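PDB 6SXT: alpha-L-arabinofuranosidase B from Aspergillus kawachii, which releases terminal non-reducing alpha-L-arabinofuranosyl residues by hydrolysis from arabinoxylan, arabinan and arabinogalactan side chains, helping to break down plant hemicellulose. Local coordinates for residues G31-L36 and I47-A52. Residues are numbered along the deposited sequence; the frame is centred on the assembly and turned at random.
Sequences GALYQL and ISPLTA. With EDO (1,2-ethanediol), chain B.
With CG of Tyr34 set between its backbone N and carbonyl carbon (chi1 64°), the phenol ring lies over Ile47, whose own CG1 stands anti to its carbonyl carbon (chi1 -56°) and runs on under the ring toward Leu36. The two residues form a hydrogen-bonded antiparallel pair within a classic beta bulge in a sheet of the catalytic domain, away from the catalytic residues, where strand 34-38 meets the end of strand 44-47 at one edge of the sheet. Leu33 and Tyr34 both face Ile47, so its carbonyl oxygen takes two amides: a short bond from Leu33 N to Ile47 O of 2.7 Å, and a weak one from Tyr34 N to the same Ile47 O at 3.4 Å. The return bond, Ile47 N to Tyr34 O, is 2.9 Å and nearly straight at 171°. On the side of the sheet carrying Tyr34 and Ile47, a CH-pi contact brings Ile47 CB to 3.9 Å from the Tyr34 ring centroid, while Leu36 CD2 sits at the ring's edge, in its plane. Leu36 also sends CD1 across to Ile47 CG1, 3.7 Å away. Helix 58-64 packs against this cluster: Ala60 and Gln61 touch Ile47, and Gln61 OE1 hydrogen-bonds Tyr34 OH, holding the polar tip of a buried ring. On the loop side of the bulge, Leu33 crosses the Pro49 ring obliquely, with CG against Pro49 CD and CD1 over the Ser48-Pro49 peptide link. Gly31 O also closes on this same proline carbon, 3.1 Å from Pro49 CD.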
ATOM      1  N   GLY A  31     -21.140  10.869   1.401  1.00 17.38           N
ATOM      2  CA  GLY A  31     -20.122  11.879   1.619  1.00 18.37           C
ATOM      3  C   GLY A  31     -18.767  11.475   1.074  1.00 16.91           C
ATOM      4  O   GLY A  31     -18.653  10.487   0.379  1.00 17.12           O
ATOM      5  N   ALA A  32     -17.765  12.282   1.400  1.00 16.74           N
ATOM      6  CA  ALA A  32     -16.409  12.055   0.908  1.00 14.92           C
ATOM      7  C   ALA A  32     -15.827  10.786   1.534  1.00 15.03           C
ATOM      8  O   ALA A  32     -15.873  10.582   2.746  1.00 15.33           O
ATOM      9  CB  ALA A  32     -15.514  13.207   1.205  1.00 16.87           C
ATOM     10  N   LEU A  33     -15.227   9.983   0.681  1.00 14.41           N
ATOM     11  CA  LEU A  33     -14.506   8.767   1.101  1.00 14.21           C
ATOM     12  C   LEU A  33     -13.060   9.093   1.424  1.00 14.10           C
ATOM     13  O   LEU A  33     -12.511   8.544   2.416  1.00 14.45           O
ATOM     14  CB  LEU A  33     -14.539   7.751  -0.033  1.00 14.88           C
ATOM     15  CG  LEU A  33     -15.900   7.193  -0.415  1.00 14.92           C
ATOM     16  CD1 LEU A  33     -15.820   6.431  -1.724  1.00 14.98           C
ATOM     17  CD2 LEU A  33     -16.436   6.337   0.675  1.00 16.58           C
ATOM     18  N   TYR A  34     -12.437   9.950   0.624  1.00 14.03           N
ATOM     19  CA  TYR A  34     -11.015  10.305   0.796  1.00 13.45           C
ATOM     20  C   TYR A  34     -10.710  11.633   0.115  1.00 14.12           C
ATOM     21  O   TYR A  34     -11.512  12.107  -0.702  1.00 14.71           O
ATOM     22  CB  TYR A  34     -10.094   9.170   0.307  1.00 13.89           C
ATOM     23  CG  TYR A  34     -10.145   8.832  -1.148  1.00 14.12           C
ATOM     24  CD1 TYR A  34     -11.112   7.997  -1.653  1.00 13.81           C
ATOM     25  CD2 TYR A  34      -9.171   9.291  -2.038  1.00 14.01           C
ATOM     26  CE1 TYR A  34     -11.112   7.599  -2.977  1.00 13.67           C
ATOM     27  CE2 TYR A  34      -9.174   8.932  -3.400  1.00 15.56           C
ATOM     28  CZ  TYR A  34     -10.121   8.026  -3.850  1.00 13.87           C
ATOM     29  OH  TYR A  34     -10.175   7.652  -5.163  1.00 15.83           O
ATOM     30  N   GLN A  35      -9.569  12.182   0.497  1.00 14.79           N
ATOM     31  CA  GLN A  35      -9.011  13.403  -0.098  1.00 14.66           C
ATOM     32  C   GLN A  35      -7.743  13.070  -0.888  1.00 14.09           C
ATOM     33  O   GLN A  35      -6.937  12.258  -0.425  1.00 15.07           O
ATOM     34  CB  GLN A  35      -8.795  14.414   0.993  1.00 14.80           C
ATOM     35  CG  GLN A  35      -8.369  15.776   0.435  1.00 15.20           C
ATOM     36  CD  GLN A  35      -7.934  16.719   1.523  1.00 17.63           C
ATOM     37  OE1 GLN A  35      -6.880  16.562   2.092  1.00 18.11           O
ATOM     38  NE2 GLN A  35      -8.766  17.729   1.791  1.00 18.91           N
ATOM     39  N   LEU A  36      -7.625  13.737  -2.014  1.00 15.12           N
ATOM     40  CA  LEU A  36      -6.443  13.705  -2.885  1.00 15.24           C
ATOM     41  C   LEU A  36      -5.700  15.025  -2.796  1.00 15.82           C
ATOM     42  O   LEU A  36      -6.376  16.069  -2.694  1.00 15.91           O
ATOM     43  CB  LEU A  36      -6.874  13.516  -4.321  1.00 14.95           C
ATOM     44  CG  LEU A  36      -7.478  12.174  -4.677  1.00 14.81           C
ATOM     45  CD1 LEU A  36      -8.237  12.272  -5.993  1.00 15.37           C
ATOM     46  CD2 LEU A  36      -6.391  11.102  -4.739  1.00 16.77           C
ATOM     47  N   ILE A  47     -13.131  12.663  -3.101  1.00 14.47           N
ATOM     48  CA  ILE A  47     -13.790  11.614  -3.882  1.00 14.93           C
ATOM     49  C   ILE A  47     -14.886  10.999  -3.028  1.00 14.25           C
ATOM     50  O   ILE A  47     -14.603  10.492  -1.938  1.00 14.62           O
ATOM     51  CB  ILE A  47     -12.790  10.563  -4.351  1.00 15.30           C
ATOM     52  CG1 ILE A  47     -11.639  11.180  -5.155  1.00 16.80           C
ATOM     53  CG2 ILE A  47     -13.507   9.452  -5.088  1.00 16.58           C
ATOM     54  CD1 ILE A  47     -12.020  11.787  -6.462  1.00 16.47           C
ATOM     55  N   SER A  48     -16.093  11.009  -3.586  1.00 15.33           N
ATOM     56  CA  SER A  48     -17.320  10.451  -2.975  1.00 15.77           C
ATOM     57  C   SER A  48     -17.755   9.240  -3.791  1.00 14.75           C
ATOM     58  O   SER A  48     -17.338   9.047  -4.932  1.00 16.14           O
ATOM     59  CB  SER A  48     -18.401  11.528  -2.948  1.00 16.58           C
ATOM     60  OG  SER A  48     -17.996  12.591  -2.105  1.00 17.44           O
ATOM     61  N   PRO A  49     -18.705   8.452  -3.267  1.00 14.76           N
ATOM     62  CA  PRO A  49     -19.293   7.402  -4.070  1.00 15.40           C
ATOM     63  C   PRO A  49     -20.130   8.023  -5.182  1.00 15.75           C
ATOM     64  O   PRO A  49     -20.678   9.105  -5.020  1.00 17.76           O
ATOM     65  CB  PRO A  49     -20.158   6.603  -3.101  1.00 17.39           C
ATOM     66  CG  PRO A  49     -20.022   7.263  -1.765  1.00 19.59           C
ATOM     67  CD  PRO A  49     -19.235   8.524  -1.911  1.00 15.86           C
ATOM     68  N   LEU A  50     -20.283   7.264  -6.251  1.00 16.05           N
ATOM     69  CA  LEU A  50     -21.108   7.762  -7.391  1.00 16.80           C
ATOM     70  C   LEU A  50     -22.587   7.712  -7.080  1.00 19.31           C
ATOM     71  O   LEU A  50     -23.308   8.515  -7.662  1.00 22.03           O
ATOM     72  CB  LEU A  50     -20.780   6.927  -8.607  1.00 20.73           C
ATOM     73  CG  LEU A  50     -19.543   7.480  -9.317  1.00 23.37           C
ATOM     74  CD1 LEU A  50     -19.095   6.557 -10.407  1.00 30.45           C
ATOM     75  CD2 LEU A  50     -19.801   8.833  -9.895  1.00 24.57           C
ATOM     76  N   THR A  51     -23.001   6.826  -6.201  1.00 16.78           N
ATOM     77  CA  THR A  51     -24.376   6.696  -5.711  1.00 18.61           C
ATOM     78  C   THR A  51     -24.284   6.518  -4.203  1.00 17.73           C
ATOM     79  O   THR A  51     -23.266   6.035  -3.674  1.00 17.74           O
ATOM     80  CB  THR A  51     -25.092   5.501  -6.372  1.00 17.79           C
ATOM     81  OG1 THR A  51     -24.412   4.290  -6.029  1.00 18.89           O
ATOM     82  CG2 THR A  51     -25.182   5.645  -7.875  1.00 21.68           C
ATOM     83  N   ALA A  52     -25.367   6.823  -3.488  1.00 19.39           N
ATOM     84  CA  ALA A  52     -25.387   6.566  -2.050  1.00 18.56           C
ATOM     85  C   ALA A  52     -25.166   5.093  -1.809  1.00 18.30           C
ATOM     86  O   ALA A  52     -25.797   4.206  -2.435  1.00 18.77           O
ATOM     87  CB  ALA A  52     -26.728   7.028  -1.461  1.00 21.51           C
TER
HETATM   88  C1  EDO B 527      -3.595  18.000   3.885  1.00 47.67           C
HETATM   89  O1  EDO B 527      -5.002  17.652   3.996  1.00 39.89           O
HETATM   90  C2  EDO B 527      -3.219  19.116   2.965  1.00 44.27           C